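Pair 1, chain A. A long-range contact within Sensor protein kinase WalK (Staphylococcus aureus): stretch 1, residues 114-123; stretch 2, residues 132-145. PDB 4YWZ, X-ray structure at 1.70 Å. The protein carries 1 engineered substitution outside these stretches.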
# COMPACT_ATOMS: atom_id res chain seq x y z
N LYS A 114 21.03 -7.48 1.20
CA LYS A 114 20.00 -8.13 0.36
C LYS A 114 18.54 -7.98 0.96
O LYS A 114 18.19 -8.29 2.12
CB LYS A 114 20.37 -9.61 0.17
CG LYS A 114 21.54 -9.82 -0.72
CD LYS A 114 21.77 -11.35 -0.83
CE LYS A 114 22.95 -11.66 -1.74
NZ LYS A 114 22.89 -10.70 -2.89
N ASP A 115 17.64 -7.41 0.14
CA ASP A 115 16.28 -7.22 0.45
C ASP A 115 15.42 -8.09 -0.55
O ASP A 115 15.79 -8.16 -1.71
CB ASP A 115 15.85 -5.75 0.09
CG ASP A 115 16.45 -4.68 1.02
OD1 ASP A 115 16.72 -5.10 2.18
OD2 ASP A 115 16.75 -3.53 0.47
N ARG A 116 14.36 -8.66 -0.06
CA ARG A 116 13.30 -9.28 -0.96
C ARG A 116 12.59 -8.24 -1.82
O ARG A 116 12.11 -7.25 -1.34
CB ARG A 116 12.26 -10.04 -0.20
CG ARG A 116 12.69 -11.48 -0.03
CD ARG A 116 11.71 -12.32 0.74
NE ARG A 116 11.80 -11.89 2.09
CZ ARG A 116 11.46 -12.59 3.15
NH1 ARG A 116 10.98 -13.82 3.03
NH2 ARG A 116 11.56 -11.99 4.34
N VAL A 117 12.56 -8.47 -3.16
CA VAL A 117 11.99 -7.55 -4.12
C VAL A 117 11.11 -8.32 -5.09
O VAL A 117 11.43 -9.41 -5.45
CB VAL A 117 13.11 -6.85 -4.92
CG1 VAL A 117 12.52 -6.07 -6.10
CG2 VAL A 117 13.86 -5.88 -3.98
N TRP A 118 9.97 -7.81 -5.43
CA TRP A 118 9.07 -8.49 -6.29
C TRP A 118 9.23 -7.87 -7.65
O TRP A 118 9.03 -6.65 -7.87
CB TRP A 118 7.60 -8.38 -5.83
CG TRP A 118 6.64 -9.22 -6.56
CD1 TRP A 118 6.71 -10.55 -6.72
CD2 TRP A 118 5.44 -8.80 -7.26
NE1 TRP A 118 5.62 -11.03 -7.48
CE2 TRP A 118 4.85 -9.97 -7.83
CE3 TRP A 118 4.85 -7.57 -7.52
CZ2 TRP A 118 3.66 -9.93 -8.57
CZ3 TRP A 118 3.70 -7.53 -8.30
CH2 TRP A 118 3.14 -8.70 -8.82
N VAL A 119 9.51 -8.71 -8.66
CA VAL A 119 9.74 -8.27 -10.03
C VAL A 119 8.50 -8.69 -10.84
O VAL A 119 8.02 -9.85 -10.78
CB VAL A 119 10.95 -8.97 -10.70
CG1 VAL A 119 11.00 -8.74 -12.24
CG2 VAL A 119 12.23 -8.58 -9.97
N TYR A 120 7.89 -7.69 -11.48
CA TYR A 120 6.68 -7.86 -12.35
C TYR A 120 7.04 -7.32 -13.71
O TYR A 120 7.49 -6.19 -13.90
CB TYR A 120 5.52 -7.13 -11.73
CG TYR A 120 4.24 -7.23 -12.53
CD1 TYR A 120 3.56 -8.40 -12.52
CD2 TYR A 120 3.77 -6.17 -13.25
CE1 TYR A 120 2.37 -8.56 -13.25
CE2 TYR A 120 2.59 -6.26 -13.97
CZ TYR A 120 1.96 -7.47 -13.99
OH TYR A 120 0.73 -7.63 -14.72
N ASN A 121 6.74 -8.12 -14.73
CA ASN A 121 6.84 -7.72 -16.08
C ASN A 121 5.42 -7.77 -16.76
O ASN A 121 4.67 -8.74 -16.61
CB ASN A 121 7.67 -8.74 -16.86
CG ASN A 121 9.13 -8.68 -16.52
OD1 ASN A 121 9.73 -7.64 -16.70
ND2 ASN A 121 9.66 -9.74 -16.04
N ILE A 122 5.14 -6.67 -17.45
CA ILE A 122 3.93 -6.60 -18.31
C ILE A 122 4.32 -6.13 -19.69
O ILE A 122 4.91 -5.09 -19.90
CB ILE A 122 2.78 -5.76 -17.70
CG1 ILE A 122 1.58 -5.78 -18.68
CG2 ILE A 122 3.20 -4.38 -17.32
CD1 ILE A 122 0.31 -5.17 -18.12
N PRO A 123 4.04 -6.99 -20.69
CA PRO A 123 4.35 -6.56 -22.04
C PRO A 123 3.38 -5.47 -22.51
O PRO A 123 2.22 -5.52 -22.15
CB PRO A 123 4.12 -7.86 -22.89
CG PRO A 123 3.29 -8.77 -22.12
CD PRO A 123 3.52 -8.37 -20.64
N GLY A 132 7.28 -4.03 -26.59
CA GLY A 132 8.25 -3.79 -25.45
C GLY A 132 7.67 -4.33 -24.20
O GLY A 132 6.67 -5.04 -24.25
N ASN A 133 8.37 -4.13 -23.09
CA ASN A 133 8.01 -4.69 -21.84
C ASN A 133 8.29 -3.68 -20.74
O ASN A 133 9.31 -2.98 -20.79
CB ASN A 133 8.81 -5.97 -21.55
CG ASN A 133 8.52 -6.56 -20.20
OD1 ASN A 133 7.48 -7.15 -19.98
ND2 ASN A 133 9.48 -6.34 -19.25
N ILE A 134 7.35 -3.63 -19.80
CA ILE A 134 7.51 -2.80 -18.60
C ILE A 134 8.03 -3.76 -17.52
O ILE A 134 7.36 -4.77 -17.19
CB ILE A 134 6.13 -2.21 -18.15
CG1 ILE A 134 5.66 -1.17 -19.18
CG2 ILE A 134 6.22 -1.67 -16.70
CD1 ILE A 134 4.17 -0.83 -19.04
N TYR A 135 9.21 -3.50 -16.96
CA TYR A 135 9.81 -4.24 -15.89
C TYR A 135 9.75 -3.37 -14.62
O TYR A 135 10.15 -2.22 -14.66
CB TYR A 135 11.29 -4.45 -16.26
CG TYR A 135 12.22 -4.93 -15.15
CD1 TYR A 135 12.90 -4.01 -14.41
CD2 TYR A 135 12.47 -6.27 -14.94
CE1 TYR A 135 13.81 -4.41 -13.42
CE2 TYR A 135 13.40 -6.69 -14.02
CZ TYR A 135 14.03 -5.72 -13.22
OH TYR A 135 14.92 -6.08 -12.20
N ILE A 136 9.24 -3.93 -13.56
CA ILE A 136 9.04 -3.21 -12.30
C ILE A 136 9.70 -3.99 -11.19
O ILE A 136 9.50 -5.18 -11.02
CB ILE A 136 7.58 -3.01 -11.99
CG1 ILE A 136 6.92 -2.19 -13.06
CG2 ILE A 136 7.39 -2.37 -10.62
CD1 ILE A 136 5.44 -2.09 -12.89
N GLU A 137 10.54 -3.28 -10.40
CA GLU A 137 11.04 -3.77 -9.05
C GLU A 137 10.20 -3.03 -8.01
O GLU A 137 10.13 -1.77 -8.00
CB GLU A 137 12.52 -3.48 -8.81
CG GLU A 137 13.42 -4.27 -9.71
CD GLU A 137 14.95 -4.01 -9.48
OE1 GLU A 137 15.28 -3.25 -8.53
OE2 GLU A 137 15.69 -4.48 -10.37
N SER A 138 9.48 -3.82 -7.21
CA SER A 138 8.57 -3.28 -6.19
C SER A 138 9.03 -3.72 -4.83
O SER A 138 9.56 -4.83 -4.60
CB SER A 138 7.15 -3.64 -6.57
OG SER A 138 6.91 -4.98 -6.43
N LYS A 139 8.76 -2.83 -3.86
CA LYS A 139 9.30 -2.96 -2.49
C LYS A 139 8.44 -3.84 -1.61
O LYS A 139 7.95 -3.44 -0.50
CB LYS A 139 9.44 -1.57 -1.93
CG LYS A 139 10.39 -0.64 -2.64
CD LYS A 139 10.41 0.72 -2.02
CE LYS A 139 11.33 1.60 -2.82
NZ LYS A 139 11.52 3.00 -2.30
N ILE A 140 8.29 -5.09 -1.98
CA ILE A 140 7.49 -6.04 -1.22
C ILE A 140 8.05 -6.31 0.22
O ILE A 140 7.29 -6.81 1.06
CB ILE A 140 7.28 -7.36 -1.98
CG1 ILE A 140 6.03 -8.06 -1.54
CG2 ILE A 140 8.51 -8.24 -1.95
CD1 ILE A 140 5.53 -9.06 -2.53
N ASN A 141 9.34 -5.97 0.42
CA ASN A 141 9.95 -6.19 1.74
C ASN A 141 9.29 -5.31 2.73
O ASN A 141 9.28 -5.67 3.93
CB ASN A 141 11.43 -5.95 1.78
CG ASN A 141 12.08 -6.86 2.78
OD1 ASN A 141 11.62 -7.97 2.95
ND2 ASN A 141 12.98 -6.31 3.56
N ASP A 142 8.60 -4.23 2.31
CA ASP A 142 7.87 -3.47 3.28
C ASP A 142 6.74 -4.27 3.94
O ASP A 142 6.47 -4.02 5.13
CB ASP A 142 7.33 -2.16 2.66
CG ASP A 142 8.43 -1.04 2.35
OD1 ASP A 142 9.53 -0.98 2.99
OD2 ASP A 142 8.00 -0.14 1.56
N VAL A 143 6.08 -5.23 3.22
CA VAL A 143 5.08 -6.16 3.74
C VAL A 143 5.73 -7.11 4.76
O VAL A 143 5.29 -7.22 5.89
CB VAL A 143 4.34 -6.94 2.65
CG1 VAL A 143 3.35 -7.80 3.33
CG2 VAL A 143 3.73 -5.90 1.63
N TYR A 144 6.81 -7.78 4.35
CA TYR A 144 7.52 -8.68 5.26
C TYR A 144 8.01 -8.00 6.50
O TYR A 144 7.87 -8.55 7.62
CB TYR A 144 8.63 -9.38 4.47
CG TYR A 144 8.17 -10.35 3.38
CD1 TYR A 144 7.61 -11.61 3.68
CD2 TYR A 144 8.32 -10.04 2.09
CE1 TYR A 144 7.25 -12.47 2.64
CE2 TYR A 144 7.97 -10.93 1.05
CZ TYR A 144 7.46 -12.11 1.34
OH TYR A 144 7.10 -12.91 0.30
N ASN A 145 8.51 -6.79 6.35
CA ASN A 145 9.02 -6.00 7.49
C ASN A 145 7.88 -5.69 8.47
O ASN A 145 8.02 -5.80 9.67
CB ASN A 145 9.70 -4.72 7.11
CG ASN A 145 11.12 -4.91 6.51
OD1 ASN A 145 11.79 -5.90 6.78
ND2 ASN A 145 11.51 -3.99 5.68
O HOH W 1 7.00 -5.36 -9.21

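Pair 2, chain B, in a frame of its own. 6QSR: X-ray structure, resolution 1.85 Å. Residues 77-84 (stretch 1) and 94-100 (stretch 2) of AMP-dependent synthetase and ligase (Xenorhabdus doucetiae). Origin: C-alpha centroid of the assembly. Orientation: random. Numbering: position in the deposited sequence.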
# COMPACT_ATOMS: atom_id res chain seq x y z
N GLY B 77 12.23 14.21 4.51
CA GLY B 77 13.43 14.51 5.26
C GLY B 77 14.13 13.27 5.81
O GLY B 77 15.32 13.35 6.14
N ASN B 78 13.42 12.15 5.91
CA ASN B 78 14.01 10.89 6.37
C ASN B 78 14.96 10.31 5.33
O ASN B 78 14.73 10.43 4.12
CB ASN B 78 12.96 9.84 6.71
CG ASN B 78 12.11 10.18 7.92
OD1 ASN B 78 11.05 9.58 8.12
ND2 ASN B 78 12.56 11.13 8.75
N THR B 79 16.03 9.71 5.82
CA THR B 79 16.94 8.90 5.03
C THR B 79 16.69 7.46 5.44
O THR B 79 16.59 7.16 6.64
CB THR B 79 18.40 9.31 5.26
OG1 THR B 79 18.58 10.67 4.84
CG2 THR B 79 19.36 8.43 4.46
N LEU B 80 16.55 6.59 4.44
CA LEU B 80 16.26 5.18 4.64
C LEU B 80 17.43 4.35 4.17
O LEU B 80 18.11 4.71 3.20
CB LEU B 80 15.02 4.78 3.82
CG LEU B 80 13.77 5.66 3.93
CD1 LEU B 80 12.64 5.07 3.10
CD2 LEU B 80 13.34 5.82 5.38
N LEU B 81 17.67 3.23 4.86
CA LEU B 81 18.56 2.19 4.37
C LEU B 81 17.69 0.98 4.05
O LEU B 81 17.05 0.42 4.94
CB LEU B 81 19.61 1.84 5.43
CG LEU B 81 20.54 2.98 5.87
CD1 LEU B 81 21.48 2.51 6.98
CD2 LEU B 81 21.33 3.51 4.69
N LEU B 82 17.66 0.61 2.78
CA LEU B 82 16.86 -0.52 2.28
C LEU B 82 17.76 -1.71 2.01
O LEU B 82 18.65 -1.61 1.17
CB LEU B 82 16.13 -0.12 1.00
CG LEU B 82 15.37 -1.21 0.24
CD1 LEU B 82 14.40 -1.95 1.15
CD2 LEU B 82 14.66 -0.59 -0.95
N LYS B 83 17.50 -2.82 2.68
CA LYS B 83 18.26 -4.06 2.55
C LYS B 83 17.32 -5.07 1.91
O LYS B 83 16.21 -5.26 2.41
CB LYS B 83 18.69 -4.52 3.94
CG LYS B 83 19.28 -5.92 4.07
CD LYS B 83 18.78 -6.57 5.36
CE LYS B 83 19.51 -7.86 5.71
NZ LYS B 83 19.48 -8.08 7.18
N ILE B 84 17.74 -5.68 0.80
CA ILE B 84 16.94 -6.68 0.07
C ILE B 84 17.78 -7.93 -0.17
O ILE B 84 18.94 -7.83 -0.58
CB ILE B 84 16.45 -6.17 -1.31
CG1 ILE B 84 15.66 -4.86 -1.18
CG2 ILE B 84 15.55 -7.21 -1.96
CD1 ILE B 84 15.54 -4.10 -2.48
N THR B 94 13.17 -10.90 0.49
CA THR B 94 13.02 -10.38 1.84
C THR B 94 13.61 -8.99 1.88
O THR B 94 14.60 -8.71 1.19
CB THR B 94 13.72 -11.28 2.87
OG1 THR B 94 15.05 -11.55 2.44
CG2 THR B 94 13.00 -12.60 2.97
N PHE B 95 12.99 -8.11 2.66
CA PHE B 95 13.43 -6.71 2.74
C PHE B 95 13.25 -6.11 4.12
O PHE B 95 12.43 -6.57 4.92
CB PHE B 95 12.72 -5.81 1.71
CG PHE B 95 11.27 -5.56 2.01
CD1 PHE B 95 10.29 -6.44 1.56
CD2 PHE B 95 10.87 -4.45 2.74
CE1 PHE B 95 8.94 -6.21 1.83
CE2 PHE B 95 9.52 -4.22 3.01
CZ PHE B 95 8.56 -5.10 2.56
N ARG B 96 13.99 -5.04 4.36
CA ARG B 96 13.91 -4.32 5.61
C ARG B 96 14.28 -2.88 5.29
O ARG B 96 15.23 -2.64 4.54
CB ARG B 96 14.87 -4.97 6.62
CG ARG B 96 15.00 -4.26 7.96
CD ARG B 96 16.03 -4.96 8.84
NE ARG B 96 16.21 -4.27 10.12
CZ ARG B 96 17.22 -4.45 10.97
NH1 ARG B 96 18.19 -5.33 10.72
NH2 ARG B 96 17.25 -3.75 12.10
N TYR B 97 13.48 -1.94 5.78
CA TYR B 97 13.81 -0.52 5.72
C TYR B 97 14.21 -0.08 7.11
O TYR B 97 13.43 -0.26 8.05
CB TYR B 97 12.61 0.32 5.27
CG TYR B 97 12.30 0.32 3.79
CD1 TYR B 97 11.44 -0.63 3.22
CD2 TYR B 97 12.82 1.32 2.96
CE1 TYR B 97 11.12 -0.60 1.87
CE2 TYR B 97 12.51 1.36 1.61
CZ TYR B 97 11.66 0.41 1.07
OH TYR B 97 11.38 0.47 -0.28
N ASP B 98 15.40 0.50 7.25
CA ASP B 98 15.85 1.04 8.53
C ASP B 98 15.98 2.54 8.39
O ASP B 98 16.40 3.04 7.35
CB ASP B 98 17.21 0.45 8.93
CG ASP B 98 17.13 -1.01 9.35
OD1 ASP B 98 16.07 -1.48 9.83
OD2 ASP B 98 18.16 -1.71 9.23
N LEU B 99 15.59 3.26 9.44
CA LEU B 99 15.87 4.69 9.53
C LEU B 99 17.38 4.86 9.71
O LEU B 99 17.99 4.18 10.54
CB LEU B 99 15.10 5.35 10.68
CG LEU B 99 13.77 6.00 10.29
CD1 LEU B 99 12.96 6.33 11.53
CD2 LEU B 99 14.01 7.27 9.47
N ASP B 100 17.97 5.75 8.90
CA ASP B 100 19.42 5.92 8.84
C ASP B 100 19.92 6.67 10.08
O ASP B 100 19.64 7.85 10.25
CB ASP B 100 19.81 6.66 7.55
CG ASP B 100 21.32 6.79 7.37
OD1 ASP B 100 21.87 6.14 6.45
OD2 ASP B 100 21.95 7.56 8.12

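The sharpest difference between these two antiparallel strand pairs lies at the end of the ladder, at the position of A:Arg116 and B:Thr79. In pair 1, beyond A:Ser138 the chain passes through a short turn and then into a helix, and A:Tyr144 on that helix receives the guanidinium of A:Arg116, which lies flat on the ring: A:Arg116 CZ stands 4.0 Å from the centroid of the A:Tyr144 ring, with the planes 4° apart, an arrangement that combines stacking with a cation-pi interaction. In pair 2 the matching position of A:Arg116 is B:Thr79, and the contact there combines a backbone hydrogen bond, B:Asp100 N to B:Thr79 O at 3.0 Å, with a side-chain approach of B:Thr79 CG2 to B:Asp100 CB at 3.6 Å, although B:Asp100 is poorly ordered. At the position of B:Asp100, pair 1 has A:Ile140, whose CG2 approaches A:Arg116 O at 3.8 Å.

Beneath this divergence the framework is the same. Fourteen central residues superpose with an RMSD of 0.6 Å, and the strands run at 160° in pair 1 and 155° in pair 2. A:Trp118 and A:Ser138 match B:Leu81 and B:Asp98; each couple is joined by two backbone hydrogen bonds, with A:Ser138 N to A:Trp118 O at 2.9 Å and B:Asp98 N to B:Leu81 O at 2.8 Å. The next such couple, A:Tyr120 with A:Ile136, falls on B:Lys83 with B:Arg96. Because the peptide groups make these bonds, the ladder tolerates very different side chains.

On the face carrying these couples, pair 1 is largely apolar: A:Tyr120 CD2 lies 4.4 Å from A:Ile136 CD1, at the edge of the tyrosine ring. Pair 2 places charged residues here, and B:Arg96 NE forms a salt bridge with B:Asp98 OD1 at 2.8 Å along its own strand. A:Ser138, at the aspartate's position, instead shares a water with the opposing strand, its OG and A:Trp118 O each lying 2.8 Å from the water oxygen.

The other face shows how an aromatic ring can serve from different positions. A:Val119 matches B:Leu82, yet A:Val119 CG1 packs against A:Tyr135 CE2 at 3.6 Å, whereas B:Leu82 CD1 sits over the face of B:Tyr97, 3.6 Å from the ring centroid. These tyrosines are not equivalent: A:Tyr135 matches B:Phe95, and B:Tyr97 matches A:Glu137. The glutamate accepts a hydrogen bond from its own strand, A:Tyr135 OH to A:Glu137 OE2 at 2.5 Å, and its carboxylate is bonded elsewhere in the structure as well. A shared backbone arrangement thus fixes where side chains begin, but not which partners they choose.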